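Local coordinates for uric acid degradation bifunctional protein PucL (Bacillus subtilis, PDB 6A4M) that probably oxidises urate and, as a bifunctional enzyme of uric acid degradation, also carries a decarboxylase activity, at residues H93-L96 and H101-T104. Residues are numbered along the deposited sequence; the frame is centred on the assembly and turned at random.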
ATOM      1  N   HIS A  93      -0.360 -12.194  16.766  1.00 34.41           N
ATOM      2  CA  HIS A  93      -0.063 -12.460  18.183  1.00 34.86           C
ATOM      3  C   HIS A  93      -1.165 -13.265  18.876  1.00 34.91           C
ATOM      4  O   HIS A  93      -0.880 -14.259  19.550  1.00 35.18           O
ATOM      5  CB  HIS A  93       0.185 -11.152  18.951  1.00 35.18           C
ATOM      6  CG  HIS A  93       1.614 -10.707  18.938  1.00 36.23           C
ATOM      7  ND1 HIS A  93       2.421 -10.767  20.054  1.00 36.82           N
ATOM      8  CD2 HIS A  93       2.386 -10.209  17.943  1.00 37.39           C
ATOM      9  CE1 HIS A  93       3.625 -10.319  19.748  1.00 37.31           C
ATOM     10  NE2 HIS A  93       3.632  -9.975  18.473  1.00 37.04           N
ATOM     11  N   ARG A  94      -2.414 -12.839  18.693  1.00 34.62           N
ATOM     12  CA  ARG A  94      -3.557 -13.494  19.333  1.00 34.80           C
ATOM     13  C   ARG A  94      -3.819 -14.911  18.813  1.00 34.81           C
ATOM     14  O   ARG A  94      -4.278 -15.759  19.580  1.00 34.96           O
ATOM     15  CB  ARG A  94      -4.831 -12.635  19.217  1.00 34.87           C
ATOM     16  CG  ARG A  94      -4.764 -11.250  19.873  1.00 35.19           C
ATOM     17  CD  ARG A  94      -4.108 -11.245  21.248  1.00 34.89           C
ATOM     18  NE  ARG A  94      -4.762 -12.197  22.146  1.00 35.17           N
ATOM     19  CZ  ARG A  94      -4.207 -12.777  23.214  1.00 34.93           C
ATOM     20  NH1 ARG A  94      -2.951 -12.520  23.579  1.00 34.92           N
ATOM     21  NH2 ARG A  94      -4.933 -13.627  23.937  1.00 35.44           N
ATOM     22  N   PHE A  95      -3.534 -15.163  17.533  1.00 34.91           N
ATOM     23  CA  PHE A  95      -3.601 -16.527  16.971  1.00 35.10           C
ATOM     24  C   PHE A  95      -2.574 -17.454  17.630  1.00 35.60           C
ATOM     25  O   PHE A  95      -2.909 -18.558  18.050  1.00 34.99           O
ATOM     26  CB  PHE A  95      -3.377 -16.537  15.446  1.00 34.45           C
ATOM     27  CG  PHE A  95      -4.643 -16.579  14.630  1.00 33.93           C
ATOM     28  CD1 PHE A  95      -5.543 -17.634  14.769  1.00 33.51           C
ATOM     29  CD2 PHE A  95      -4.916 -15.593  13.682  1.00 33.74           C
ATOM     30  CE1 PHE A  95      -6.701 -17.688  14.008  1.00 33.35           C
ATOM     31  CE2 PHE A  95      -6.073 -15.643  12.915  1.00 33.65           C
ATOM     32  CZ  PHE A  95      -6.966 -16.692  13.078  1.00 33.48           C
ATOM     33  N   LEU A  96      -1.327 -16.996  17.703  1.00 36.55           N
ATOM     34  CA  LEU A  96      -0.249 -17.781  18.311  1.00 37.74           C
ATOM     35  C   LEU A  96      -0.445 -17.983  19.819  1.00 38.64           C
ATOM     36  O   LEU A  96      -0.160 -19.063  20.336  1.00 39.26           O
ATOM     37  CB  LEU A  96       1.113 -17.135  18.031  1.00 37.72           C
ATOM     38  CG  LEU A  96       1.547 -17.127  16.558  1.00 38.06           C
ATOM     39  CD1 LEU A  96       2.683 -16.140  16.329  1.00 38.11           C
ATOM     40  CD2 LEU A  96       1.950 -18.521  16.090  1.00 38.37           C
ATOM     41  N   HIS A 101      -0.849 -25.577  19.069  1.00 55.99           N
ATOM     42  CA  HIS A 101      -0.234 -26.416  18.025  1.00 56.47           C
ATOM     43  C   HIS A 101       0.259 -25.629  16.807  1.00 56.33           C
ATOM     44  O   HIS A 101       1.103 -26.118  16.056  1.00 57.73           O
ATOM     45  CB  HIS A 101      -1.200 -27.521  17.589  1.00 56.67           C
ATOM     46  CG  HIS A 101      -1.533 -28.485  18.686  1.00 57.39           C
ATOM     47  ND1 HIS A 101      -2.779 -28.546  19.271  1.00 57.57           N
ATOM     48  CD2 HIS A 101      -0.771 -29.405  19.323  1.00 57.40           C
ATOM     49  CE1 HIS A 101      -2.776 -29.474  20.211  1.00 58.05           C
ATOM     50  NE2 HIS A 101      -1.569 -30.010  20.263  1.00 58.16           N
ATOM     51  N   MET A 102      -0.272 -24.422  16.619  1.00 56.09           N
ATOM     52  CA  MET A 102       0.177 -23.508  15.570  1.00 55.92           C
ATOM     53  C   MET A 102       1.586 -22.989  15.863  1.00 54.94           C
ATOM     54  O   MET A 102       1.828 -22.422  16.929  1.00 54.41           O
ATOM     55  CB  MET A 102      -0.793 -22.329  15.478  1.00 56.56           C
ATOM     56  CG  MET A 102      -0.514 -21.340  14.360  1.00 57.18           C
ATOM     57  SD  MET A 102      -1.497 -19.844  14.543  1.00 57.53           S
ATOM     58  CE  MET A 102      -3.158 -20.520  14.520  1.00 55.78           C
ATOM     59  N   ASP A 103       2.498 -23.182  14.909  1.00 54.21           N
ATOM     60  CA  ASP A 103       3.887 -22.710  15.012  1.00 54.15           C
ATOM     61  C   ASP A 103       4.185 -21.490  14.125  1.00 51.57           C
ATOM     62  O   ASP A 103       4.936 -20.603  14.532  1.00 52.11           O
ATOM     63  CB  ASP A 103       4.858 -23.848  14.663  1.00 55.56           C
ATOM     64  CG  ASP A 103       4.709 -25.057  15.585  1.00 56.92           C
ATOM     65  OD1 ASP A 103       4.405 -24.876  16.785  1.00 58.46           O
ATOM     66  OD2 ASP A 103       4.899 -26.195  15.108  1.00 58.05           O
ATOM     67  N   THR A 104       3.610 -21.460  12.922  1.00 49.05           N
ATOM     68  CA  THR A 104       3.824 -20.380  11.955  1.00 46.74           C
ATOM     69  C   THR A 104       2.486 -19.765  11.539  1.00 43.85           C
ATOM     70  O   THR A 104       1.457 -20.450  11.524  1.00 44.70           O
ATOM     71  CB  THR A 104       4.538 -20.911  10.693  1.00 47.53           C
ATOM     72  OG1 THR A 104       5.641 -21.739  11.075  1.00 48.40           O
ATOM     73  CG2 THR A 104       5.063 -19.765   9.828  1.00 49.46           C
TER
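Met102 points its CB toward Phe95 and Leu96 and buries the largest share of this contact, 80 of the 194 Å². The Met-aromatic component is oblique: Met102 SD lies 5.4 Å from the centroid of the Phe95 ring, 52° off the ring normal. CG stands anti to the backbone N (chi1 -176°) and the chain runs extended as far as SD, where the bend at chi3 (-59°) brings Met102 CE within 3.8 Å of Phe95 CD1. Van der Waals packing accompanies it, with Met102 SD 3.9 Å from Phe95 CB and Leu96 CD2 4.0 Å from Met102 SD. The same Leu96 methyl also approaches the backbone, 4.0 Å from Asp103 O. Shortening Met102 to an alanine is likely to leave Phe95 CB and CD1 and the Leu96 methyl without their shared partner, opening a gap in a buried layer. Arg148 of strand 139-148 joins the two backbones, its NH2 hydrogen-bonding to Leu96 O and Met102 O. The contact thus packs the end of helix 84-98 against its connection to strand 104-121, consistent with the helix-on-antiparallel-sheet T-fold of uricases; Phe95 stacks on Phe71 of helix 64-78 and Leu96 touches Ala146 and Ile153 of the sheet.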